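Local coordinates for L-threonine-O-3-phosphate decarboxylase (Porphyromonas gingivalis, PDB 3FKD), which probably uses pyridoxal 5'-phosphate as its cofactor and is thought to decarboxylate L-threonine O-3-phosphate, at residues Y300-R305 and N328-K333; V258-A263 and I320-P325; Q85-S90 and M130-L135. All coordinates share one frame; numbering follows the deposited sequence.

Contact 1: Y300-R305 and N328-K333; sequences YNMLIR and NQLFIK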
loop_
_atom_site.group_PDB
_atom_site.type_symbol
_atom_site.label_atom_id
_atom_site.label_comp_id
_atom_site.label_asym_id
_atom_site.label_seq_id
_atom_site.Cartn_x
_atom_site.Cartn_y
_atom_site.Cartn_z
ATOM N N TYR A 300 -22.572 8.220 -26.180
ATOM C CA TYR A 300 -23.155 6.921 -25.919
ATOM C C TYR A 300 -22.908 6.330 -24.500
ATOM O O TYR A 300 -23.254 5.183 -24.249
ATOM C CB TYR A 300 -22.698 5.967 -27.022
ATOM C CG TYR A 300 -23.489 6.109 -28.302
ATOM C CD1 TYR A 300 -24.679 5.402 -28.475
ATOM C CD2 TYR A 300 -23.050 6.931 -29.344
ATOM C CE1 TYR A 300 -25.414 5.509 -29.625
ATOM C CE2 TYR A 300 -23.788 7.055 -30.503
ATOM C CZ TYR A 300 -24.973 6.337 -30.643
ATOM O OH TYR A 300 -25.734 6.426 -31.795
ATOM N N ASN A 301 -22.308 7.104 -23.586
ATOM C CA ASN A 301 -22.174 6.661 -22.193
ATOM C C ASN A 301 -21.342 5.409 -21.997
ATOM O O ASN A 301 -21.572 4.647 -21.060
ATOM C CB ASN A 301 -23.547 6.365 -21.624
ATOM C CG ASN A 301 -24.426 7.590 -21.583
ATOM O OD1 ASN A 301 -24.105 8.576 -20.876
ATOM N ND2 ASN A 301 -25.553 7.551 -22.341
HETATM N N MSE A 302 -20.386 5.197 -22.890
HETATM C CA MSE A 302 -19.533 4.030 -22.845
HETATM C C MSE A 302 -18.088 4.430 -22.674
HETATM O O MSE A 302 -17.572 5.261 -23.425
HETATM C CB MSE A 302 -19.684 3.226 -24.123
HETATM C CG MSE A 302 -20.917 2.368 -24.133
HETATM SE SE MSE A 302 -21.325 1.634 -25.898
HETATM C CE MSE A 302 -22.964 2.647 -26.303
ATOM N N LEU A 303 -17.418 3.810 -21.716
ATOM C CA LEU A 303 -16.005 4.085 -21.541
ATOM C C LEU A 303 -15.095 3.071 -22.231
ATOM O O LEU A 303 -15.312 1.883 -22.158
ATOM C CB LEU A 303 -15.622 4.280 -20.051
ATOM C CG LEU A 303 -14.220 4.890 -19.852
ATOM C CD1 LEU A 303 -14.170 6.319 -20.365
ATOM C CD2 LEU A 303 -13.765 4.876 -18.397
ATOM N N ILE A 304 -14.059 3.575 -22.893
ATOM C CA ILE A 304 -13.064 2.737 -23.553
ATOM C C ILE A 304 -11.682 3.178 -23.088
ATOM O O ILE A 304 -11.530 4.300 -22.635
ATOM C CB ILE A 304 -13.152 2.853 -25.097
ATOM C CG1 ILE A 304 -12.651 4.212 -25.570
ATOM C CG2 ILE A 304 -14.554 2.720 -25.525
ATOM C CD1 ILE A 304 -12.602 4.343 -27.018
ATOM N N ARG A 305 -10.687 2.299 -23.204
ATOM C CA ARG A 305 -9.295 2.649 -22.948
ATOM C C ARG A 305 -8.514 3.157 -24.186
ATOM O O ARG A 305 -8.130 2.393 -25.064
ATOM C CB ARG A 305 -8.580 1.451 -22.309
ATOM C CG ARG A 305 -7.087 1.598 -22.115
ATOM C CD ARG A 305 -6.704 2.544 -20.980
ATOM N NE ARG A 305 -5.504 2.077 -20.253
ATOM C CZ ARG A 305 -4.271 2.482 -20.545
ATOM N NH1 ARG A 305 -4.072 3.363 -21.521
ATOM N NH2 ARG A 305 -3.238 2.014 -19.869
ATOM N N ASN A 328 -22.440 -5.310 -25.805
ATOM C CA ASN A 328 -21.510 -5.444 -26.912
ATOM C C ASN A 328 -22.236 -5.052 -28.187
ATOM O O ASN A 328 -21.728 -4.293 -29.002
ATOM C CB ASN A 328 -20.964 -6.882 -27.027
ATOM C CG ASN A 328 -20.168 -7.315 -25.811
ATOM O OD1 ASN A 328 -19.718 -6.489 -25.020
ATOM N ND2 ASN A 328 -19.989 -8.631 -25.659
ATOM N N GLN A 329 -23.452 -5.563 -28.334
ATOM C CA GLN A 329 -24.250 -5.272 -29.513
ATOM C C GLN A 329 -24.396 -3.748 -29.622
ATOM O O GLN A 329 -24.096 -3.134 -30.648
ATOM C CB GLN A 329 -25.607 -5.984 -29.422
ATOM C CG GLN A 329 -26.433 -5.989 -30.720
ATOM C CD GLN A 329 -25.859 -6.903 -31.829
ATOM O OE1 GLN A 329 -24.653 -7.215 -31.841
ATOM N NE2 GLN A 329 -26.732 -7.334 -32.768
ATOM N N LEU A 330 -24.803 -3.140 -28.523
ATOM C CA LEU A 330 -25.033 -1.713 -28.474
ATOM C C LEU A 330 -23.744 -0.867 -28.600
ATOM O O LEU A 330 -23.799 0.331 -28.913
ATOM C CB LEU A 330 -25.746 -1.408 -27.178
ATOM C CG LEU A 330 -26.061 0.043 -26.887
ATOM C CD1 LEU A 330 -26.575 0.724 -28.148
ATOM C CD2 LEU A 330 -27.076 0.084 -25.730
ATOM N N PHE A 331 -22.589 -1.483 -28.375
ATOM C CA PHE A 331 -21.330 -0.790 -28.578
ATOM C C PHE A 331 -20.965 -0.782 -30.061
ATOM O O PHE A 331 -20.328 0.140 -30.555
ATOM C CB PHE A 331 -20.234 -1.446 -27.731
ATOM C CG PHE A 331 -18.848 -1.040 -28.105
ATOM C CD1 PHE A 331 -18.081 -0.290 -27.241
ATOM C CD2 PHE A 331 -18.299 -1.426 -29.314
ATOM C CE1 PHE A 331 -16.780 0.074 -27.584
ATOM C CE2 PHE A 331 -17.015 -1.058 -29.673
ATOM C CZ PHE A 331 -16.256 -0.315 -28.812
ATOM N N ILE A 332 -21.384 -1.824 -30.769
ATOM C CA ILE A 332 -21.189 -1.892 -32.214
ATOM C C ILE A 332 -21.930 -0.779 -33.004
ATOM O O ILE A 332 -21.403 -0.245 -33.968
ATOM C CB ILE A 332 -21.610 -3.252 -32.752
ATOM C CG1 ILE A 332 -20.743 -4.338 -32.148
ATOM C CG2 ILE A 332 -21.527 -3.267 -34.296
ATOM C CD1 ILE A 332 -19.516 -4.585 -32.949
ATOM N N LYS A 333 -23.153 -0.444 -32.607
ATOM C CA LYS A 333 -23.847 0.682 -33.219
ATOM C C LYS A 333 -23.127 1.964 -32.835
ATOM O O LYS A 333 -22.774 2.770 -33.693
ATOM C CB LYS A 333 -25.297 0.712 -32.775
ATOM C CG LYS A 333 -25.964 -0.614 -33.045
ATOM C CD LYS A 333 -27.488 -0.532 -33.156
ATOM C CE LYS A 333 -28.033 -1.822 -33.771
ATOM N NZ LYS A 333 -29.413 -2.183 -33.285
#

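Contact 2: V258-A263 and I320-P325; sequences VDFITA and ITTQRP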
loop_
_atom_site.group_PDB
_atom_site.type_symbol
_atom_site.label_atom_id
_atom_site.label_comp_id
_atom_site.label_asym_id
_atom_site.label_seq_id
_atom_site.Cartn_x
_atom_site.Cartn_y
_atom_site.Cartn_z
ATOM N N VAL A 258 -15.448 -13.779 -29.044
ATOM C CA VAL A 258 -15.430 -14.157 -30.432
ATOM C C VAL A 258 -16.599 -13.480 -31.166
ATOM O O VAL A 258 -16.371 -12.813 -32.157
ATOM C CB VAL A 258 -15.474 -15.676 -30.577
ATOM C CG1 VAL A 258 -15.742 -16.086 -32.025
ATOM C CG2 VAL A 258 -14.206 -16.293 -30.015
ATOM N N ASP A 259 -17.836 -13.610 -30.670
ATOM C CA ASP A 259 -18.968 -12.908 -31.298
ATOM C C ASP A 259 -18.765 -11.393 -31.318
ATOM O O ASP A 259 -19.327 -10.701 -32.163
ATOM C CB ASP A 259 -20.317 -13.174 -30.628
ATOM C CG ASP A 259 -20.601 -14.641 -30.388
ATOM O OD1 ASP A 259 -19.934 -15.520 -30.979
ATOM O OD2 ASP A 259 -21.517 -14.900 -29.571
ATOM N N PHE A 260 -17.979 -10.871 -30.376
ATOM C CA PHE A 260 -17.702 -9.439 -30.343
ATOM C C PHE A 260 -16.680 -9.053 -31.418
ATOM O O PHE A 260 -16.893 -8.085 -32.147
ATOM C CB PHE A 260 -17.226 -9.035 -28.953
ATOM C CG PHE A 260 -17.269 -7.544 -28.675
ATOM C CD1 PHE A 260 -17.974 -6.682 -29.485
ATOM C CD2 PHE A 260 -16.648 -7.029 -27.549
ATOM C CE1 PHE A 260 -18.030 -5.337 -29.206
ATOM C CE2 PHE A 260 -16.718 -5.692 -27.281
ATOM C CZ PHE A 260 -17.401 -4.843 -28.124
ATOM N N ILE A 261 -15.598 -9.826 -31.529
ATOM C CA ILE A 261 -14.527 -9.534 -32.474
ATOM C C ILE A 261 -14.938 -9.686 -33.939
ATOM O O ILE A 261 -14.511 -8.915 -34.800
ATOM C CB ILE A 261 -13.262 -10.360 -32.169
ATOM C CG1 ILE A 261 -12.669 -9.914 -30.801
ATOM C CG2 ILE A 261 -12.245 -10.168 -33.281
ATOM C CD1 ILE A 261 -11.440 -10.691 -30.328
ATOM N N THR A 262 -15.780 -10.677 -34.200
ATOM C CA THR A 262 -16.356 -10.943 -35.503
ATOM C C THR A 262 -17.177 -9.762 -35.983
ATOM O O THR A 262 -17.004 -9.266 -37.114
ATOM C CB THR A 262 -17.298 -12.152 -35.422
ATOM O OG1 THR A 262 -16.556 -13.324 -35.041
ATOM C CG2 THR A 262 -18.003 -12.365 -36.747
ATOM N N ALA A 263 -18.107 -9.327 -35.152
ATOM C CA ALA A 263 -18.879 -8.152 -35.487
ATOM C C ALA A 263 -17.952 -6.956 -35.687
ATOM O O ALA A 263 -18.108 -6.233 -36.672
ATOM C CB ALA A 263 -19.923 -7.862 -34.447
ATOM N N ILE A 320 -10.148 -2.748 -25.686
ATOM C CA ILE A 320 -11.544 -3.041 -25.369
ATOM C C ILE A 320 -11.739 -4.393 -24.646
ATOM O O ILE A 320 -11.277 -5.426 -25.145
ATOM C CB ILE A 320 -12.395 -3.124 -26.635
ATOM C CG1 ILE A 320 -12.122 -1.952 -27.588
ATOM C CG2 ILE A 320 -13.885 -3.268 -26.285
ATOM C CD1 ILE A 320 -13.075 -0.822 -27.453
ATOM N N THR A 321 -12.419 -4.385 -23.486
ATOM C CA THR A 321 -12.834 -5.618 -22.823
ATOM C C THR A 321 -14.291 -5.983 -23.092
ATOM O O THR A 321 -15.199 -5.208 -22.802
ATOM C CB THR A 321 -12.681 -5.539 -21.281
ATOM O OG1 THR A 321 -11.395 -5.018 -20.970
ATOM C CG2 THR A 321 -12.870 -6.932 -20.625
ATOM N N THR A 322 -14.502 -7.186 -23.606
ATOM C CA THR A 322 -15.841 -7.761 -23.770
ATOM C C THR A 322 -16.732 -7.625 -22.524
ATOM O O THR A 322 -16.427 -8.155 -21.474
ATOM C CB THR A 322 -15.706 -9.234 -24.132
ATOM O OG1 THR A 322 -14.868 -9.345 -25.284
ATOM C CG2 THR A 322 -17.101 -9.942 -24.328
ATOM N N GLN A 323 -17.827 -6.903 -22.680
ATOM C CA GLN A 323 -18.847 -6.737 -21.659
ATOM C C GLN A 323 -19.999 -7.716 -21.947
ATOM O O GLN A 323 -19.771 -8.765 -22.527
ATOM C CB GLN A 323 -19.289 -5.276 -21.614
ATOM C CG GLN A 323 -18.140 -4.303 -21.220
ATOM C CD GLN A 323 -17.379 -4.759 -19.919
ATOM O OE1 GLN A 323 -17.990 -4.946 -18.870
ATOM N NE2 GLN A 323 -16.074 -4.981 -20.029
ATOM N N ARG A 324 -21.219 -7.428 -21.537
ATOM C CA ARG A 324 -22.316 -8.368 -21.883
ATOM C C ARG A 324 -22.732 -8.341 -23.398
ATOM O O ARG A 324 -22.489 -7.360 -24.099
ATOM C CB ARG A 324 -23.536 -8.110 -21.005
ATOM C CG ARG A 324 -23.316 -8.432 -19.555
ATOM C CD ARG A 324 -24.461 -7.861 -18.715
ATOM N NE ARG A 324 -24.180 -7.920 -17.283
ATOM C CZ ARG A 324 -24.995 -7.457 -16.334
ATOM N NH1 ARG A 324 -24.642 -7.566 -15.059
ATOM N NH2 ARG A 324 -26.156 -6.884 -16.650
ATOM N N PRO A 325 -23.361 -9.414 -23.901
ATOM C CA PRO A 325 -23.732 -9.396 -25.328
ATOM C C PRO A 325 -24.588 -8.194 -25.702
ATOM O O PRO A 325 -24.180 -7.415 -26.574
ATOM C CB PRO A 325 -24.499 -10.693 -25.509
ATOM C CG PRO A 325 -23.921 -11.601 -24.504
ATOM C CD PRO A 325 -23.653 -10.722 -23.286
#

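Contact 3: Q85-S90 and M130-L135; sequences QAFRGS and MDFCWL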
loop_
_atom_site.group_PDB
_atom_site.type_symbol
_atom_site.label_atom_id
_atom_site.label_comp_id
_atom_site.label_asym_id
_atom_site.label_seq_id
_atom_site.Cartn_x
_atom_site.Cartn_y
_atom_site.Cartn_z
ATOM N N GLN A 85 13.242 -2.912 -6.970
ATOM C CA GLN A 85 14.050 -2.410 -5.852
ATOM C C GLN A 85 15.151 -3.370 -5.415
ATOM O O GLN A 85 16.363 -2.993 -5.380
ATOM C CB GLN A 85 13.186 -1.996 -4.652
ATOM C CG GLN A 85 13.881 -1.045 -3.691
ATOM C CD GLN A 85 13.067 -0.727 -2.427
ATOM O OE1 GLN A 85 11.963 -1.237 -2.234
ATOM N NE2 GLN A 85 13.627 0.103 -1.559
ATOM N N ALA A 86 14.748 -4.597 -5.089
ATOM C CA ALA A 86 15.690 -5.612 -4.622
ATOM C C ALA A 86 16.860 -5.844 -5.614
ATOM O O ALA A 86 17.881 -6.419 -5.240
ATOM C CB ALA A 86 14.971 -6.918 -4.329
ATOM N N PHE A 87 16.695 -5.421 -6.875
ATOM C CA PHE A 87 17.692 -5.689 -7.909
ATOM C C PHE A 87 18.078 -4.445 -8.727
ATOM O O PHE A 87 18.273 -4.533 -9.953
ATOM C CB PHE A 87 17.235 -6.866 -8.794
ATOM C CG PHE A 87 17.120 -8.158 -8.036
ATOM C CD1 PHE A 87 15.986 -8.451 -7.319
ATOM C CD2 PHE A 87 18.186 -9.041 -7.979
ATOM C CE1 PHE A 87 15.903 -9.603 -6.587
ATOM C CE2 PHE A 87 18.103 -10.199 -7.234
ATOM C CZ PHE A 87 16.957 -10.484 -6.548
ATOM N N ARG A 88 18.201 -3.312 -8.022
ATOM C CA ARG A 88 18.565 -2.003 -8.580
ATOM C C ARG A 88 19.657 -2.017 -9.648
ATOM O O ARG A 88 19.611 -1.254 -10.617
ATOM C CB ARG A 88 19.004 -1.040 -7.476
ATOM C CG ARG A 88 19.789 0.156 -7.982
ATOM C CD ARG A 88 19.639 1.299 -7.008
ATOM N NE ARG A 88 20.095 2.604 -7.501
ATOM C CZ ARG A 88 20.454 3.615 -6.693
ATOM N NH1 ARG A 88 20.424 3.453 -5.372
ATOM N NH2 ARG A 88 20.861 4.786 -7.182
ATOM N N GLY A 89 20.656 -2.857 -9.495
ATOM C CA GLY A 89 21.620 -2.923 -10.577
ATOM C C GLY A 89 21.147 -3.394 -11.964
ATOM O O GLY A 89 21.809 -3.127 -12.972
ATOM N N SER A 90 19.999 -4.056 -12.023
ATOM C CA SER A 90 19.791 -5.068 -13.048
ATOM C C SER A 90 19.474 -4.606 -14.481
ATOM O O SER A 90 19.130 -3.447 -14.729
ATOM C CB SER A 90 18.803 -6.139 -12.547
ATOM O OG SER A 90 19.309 -6.782 -11.366
HETATM N N MSE A 130 20.861 -10.463 -19.768
HETATM C CA MSE A 130 19.567 -10.061 -19.227
HETATM C C MSE A 130 19.365 -10.652 -17.851
HETATM O O MSE A 130 19.290 -11.868 -17.697
HETATM C CB MSE A 130 18.426 -10.560 -20.118
HETATM C CG MSE A 130 18.233 -9.788 -21.380
HETATM SE SE MSE A 130 18.341 -7.828 -21.185
HETATM C CE MSE A 130 17.900 -7.456 -23.045
ATOM N N ASP A 131 19.242 -9.825 -16.840
ATOM C CA ASP A 131 19.109 -10.434 -15.527
ATOM C C ASP A 131 17.629 -10.779 -15.284
ATOM O O ASP A 131 17.286 -11.763 -14.616
ATOM C CB ASP A 131 19.755 -9.554 -14.439
ATOM C CG ASP A 131 21.177 -9.053 -14.851
ATOM O OD1 ASP A 131 22.001 -9.868 -15.352
ATOM O OD2 ASP A 131 21.461 -7.841 -14.695
ATOM N N PHE A 132 16.761 -9.982 -15.891
ATOM C CA PHE A 132 15.343 -10.179 -15.767
ATOM C C PHE A 132 14.671 -10.038 -17.100
ATOM O O PHE A 132 15.078 -9.239 -17.943
ATOM C CB PHE A 132 14.747 -9.174 -14.787
ATOM C CG PHE A 132 15.235 -9.358 -13.387
ATOM C CD1 PHE A 132 14.662 -10.306 -12.562
ATOM C CD2 PHE A 132 16.296 -8.609 -12.909
ATOM C CE1 PHE A 132 15.121 -10.484 -11.280
ATOM C CE2 PHE A 132 16.773 -8.788 -11.634
ATOM C CZ PHE A 132 16.186 -9.720 -10.815
ATOM N N CYS A 133 13.633 -10.855 -17.266
ATOM C CA CYS A 133 12.711 -10.756 -18.364
ATOM C C CYS A 133 11.279 -10.711 -17.821
ATOM O O CYS A 133 10.871 -11.574 -17.045
ATOM C CB CYS A 133 12.891 -11.940 -19.309
ATOM S SG CYS A 133 11.769 -11.892 -20.686
ATOM N N TRP A 134 10.521 -9.714 -18.263
ATOM C CA TRP A 134 9.207 -9.417 -17.714
ATOM C C TRP A 134 8.064 -9.765 -18.689
ATOM O O TRP A 134 7.859 -9.107 -19.714
ATOM C CB TRP A 134 9.146 -7.940 -17.302
ATOM C CG TRP A 134 10.185 -7.506 -16.238
ATOM C CD1 TRP A 134 11.558 -7.459 -16.377
ATOM C CD2 TRP A 134 9.914 -7.033 -14.907
ATOM N NE1 TRP A 134 12.142 -7.006 -15.211
ATOM C CE2 TRP A 134 11.163 -6.710 -14.310
ATOM C CE3 TRP A 134 8.737 -6.824 -14.176
ATOM C CZ2 TRP A 134 11.268 -6.218 -13.018
ATOM C CZ3 TRP A 134 8.837 -6.338 -12.876
ATOM C CH2 TRP A 134 10.112 -6.038 -12.311
ATOM N N LEU A 135 7.317 -10.810 -18.375
ATOM C CA LEU A 135 6.232 -11.236 -19.246
ATOM C C LEU A 135 4.902 -11.238 -18.538
ATOM O O LEU A 135 4.815 -11.218 -17.306
ATOM C CB LEU A 135 6.515 -12.619 -19.813
ATOM C CG LEU A 135 7.877 -12.602 -20.500
ATOM C CD1 LEU A 135 8.417 -13.997 -20.693
ATOM C CD2 LEU A 135 7.794 -11.820 -21.817
#

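Contact 1: Y300-R305 and N328-K333
The selenomethionine Met302 and Phe331 make a Met-aromatic contact that packs strand 302-306, of the smaller mixed sheet in the class I/II aminotransferase fold, against helix 325-339. The selenium lies obliquely to the ring, 5.1 Å from SE of Met302 to the ring centroid of Phe331 and 65° off the ring normal. It sits nearer the root of the aromatic side chain, 3.7 Å from SE of Met302 to CB of Phe331. The terminal methyl bends onward at chi3 (-111°), which carries it over the preceding helical residue: CE of Met302 is 3.6 Å from O of Leu330 and 4.1 Å from CG of Leu330. The ring of Phe331, swung out opposite its own backbone N (chi1 166°), extends beyond the selenium to a second residue of segment 300-305. There Ile304, two residues on and likewise pointing its CB toward the helix, brings a methyl to the ring edge, with CG2 of Ile304 near the ring plane and 4.0 Å from CE1 of Phe331. Further out, Phe20 touches both Met302 and the Phe331 ring, Met296 of helix 289-298 also meets both side chains, and Phe260 of helix 250-266 adds an edge-to-face partner for Phe331. The strand itself is held by backbone hydrogen bonds from Leu303 to Val18 and Phe20.

Contact 2: V258-A263 and I320-P325
Ile320, near the end of strand 317-321, meets Phe260 of helix 250-266 and opens a short example of how a strand exit is packed under a helix. Its CG2 methyl lies 3.9 Å from CE2 of Phe260, obliquely to the ring, and the two side chains cross at about a right angle. Thr321 points its side chain away from the helix, with OG1 bonded to the carbonyl of Thr22. Past the strand, Thr322 in the loop passes alongside Phe260, the two side chains running in opposite directions. Here OG1 of Thr322 lies in the ring plane, at the edge, 3.7 Å from CD2 of Phe260, while CA of Thr322 is 3.9 Å from the same carbon. A chi1 of -164° turns the Phe260 ring off the helix toward both Ile320 and Thr322. The threonine hydroxyl is engaged with OG1 of Thr257, three residues before Phe260 on helix 250-266, and more weakly with Thr278 O. The side chain of Gln323 curls back on its own segment: its NE2 donates to O of Thr321 at 2.9 Å, with an N-H...O angle of 154°, approaching from above the carbonyl plane. Arg324 then N-caps helix 325-339. The chemistry implies a division of labour: Phe260 supplies apolar contact, with OG1 of Thr322 merely lying at its edge, while the polar links to the helix run from Thr322, through its OG1 to Thr257 and its O to Trp253 NE1.

Contact 3: Q85-S90 and M130-L135
A type I beta turn from Phe87 to Ser90 follows helix 75-86 and brings its last residue beside the start of strand 132-136, with CA of Ser90 6.0 Å from CA of Asp131. The aromatic contact is T-shaped: Phe132 directs its edge at one face of Phe87, with ring centroids 5.0 Å apart and planes at 69°. Within the ring pair, CZ of Phe132 comes nearest, 3.3 Å from CG of Phe87, offset toward the rim of the face. Ser90 takes the edge of the Phe132 ring, its OG near the ring plane and 3.2 Å from CE2 of Phe132. With OG beside its own backbone N (chi1 -60°), the serine can donate both groups to one acceptor: N of Ser90 is 2.7 Å and OG of Ser90 2.9 Å from O of Phe87, both from the same face of that carbonyl. Asp131 packs a carboxylate oxygen on the serine backbone, OD2 to CA of Ser90 at 3.6 Å, and the same oxygen accepts from Arg91 N. Strand 132-136 runs between strands 91-96 and 162-166 in the larger sheet, and Phe215 of helix 213-220 touches both phenylalanines.

Contacts 1 and 2 belong to one neighbourhood, their centres 10 Å apart: strands 302-306 and 317-321 are partners in the smaller sheet, and helices 325-339 and 250-266 cover them. They touch directly, Phe331 against Ile320, and their segments alternate along the chain. Contact 3 closes earlier in the sequence and serves the larger sheet, on the opposite side of the chain's centre. The touching residues of contact 2 are all buried, and contact 1 has one exposed leucine. Both are mainly apolar, in the layer between sheet and helices, and the edge-to-face pair Phe331 and Phe260 joins them. Contact 3, only partly buried, adds a serine and an aspartate to its phenylalanines where loop meets strand start.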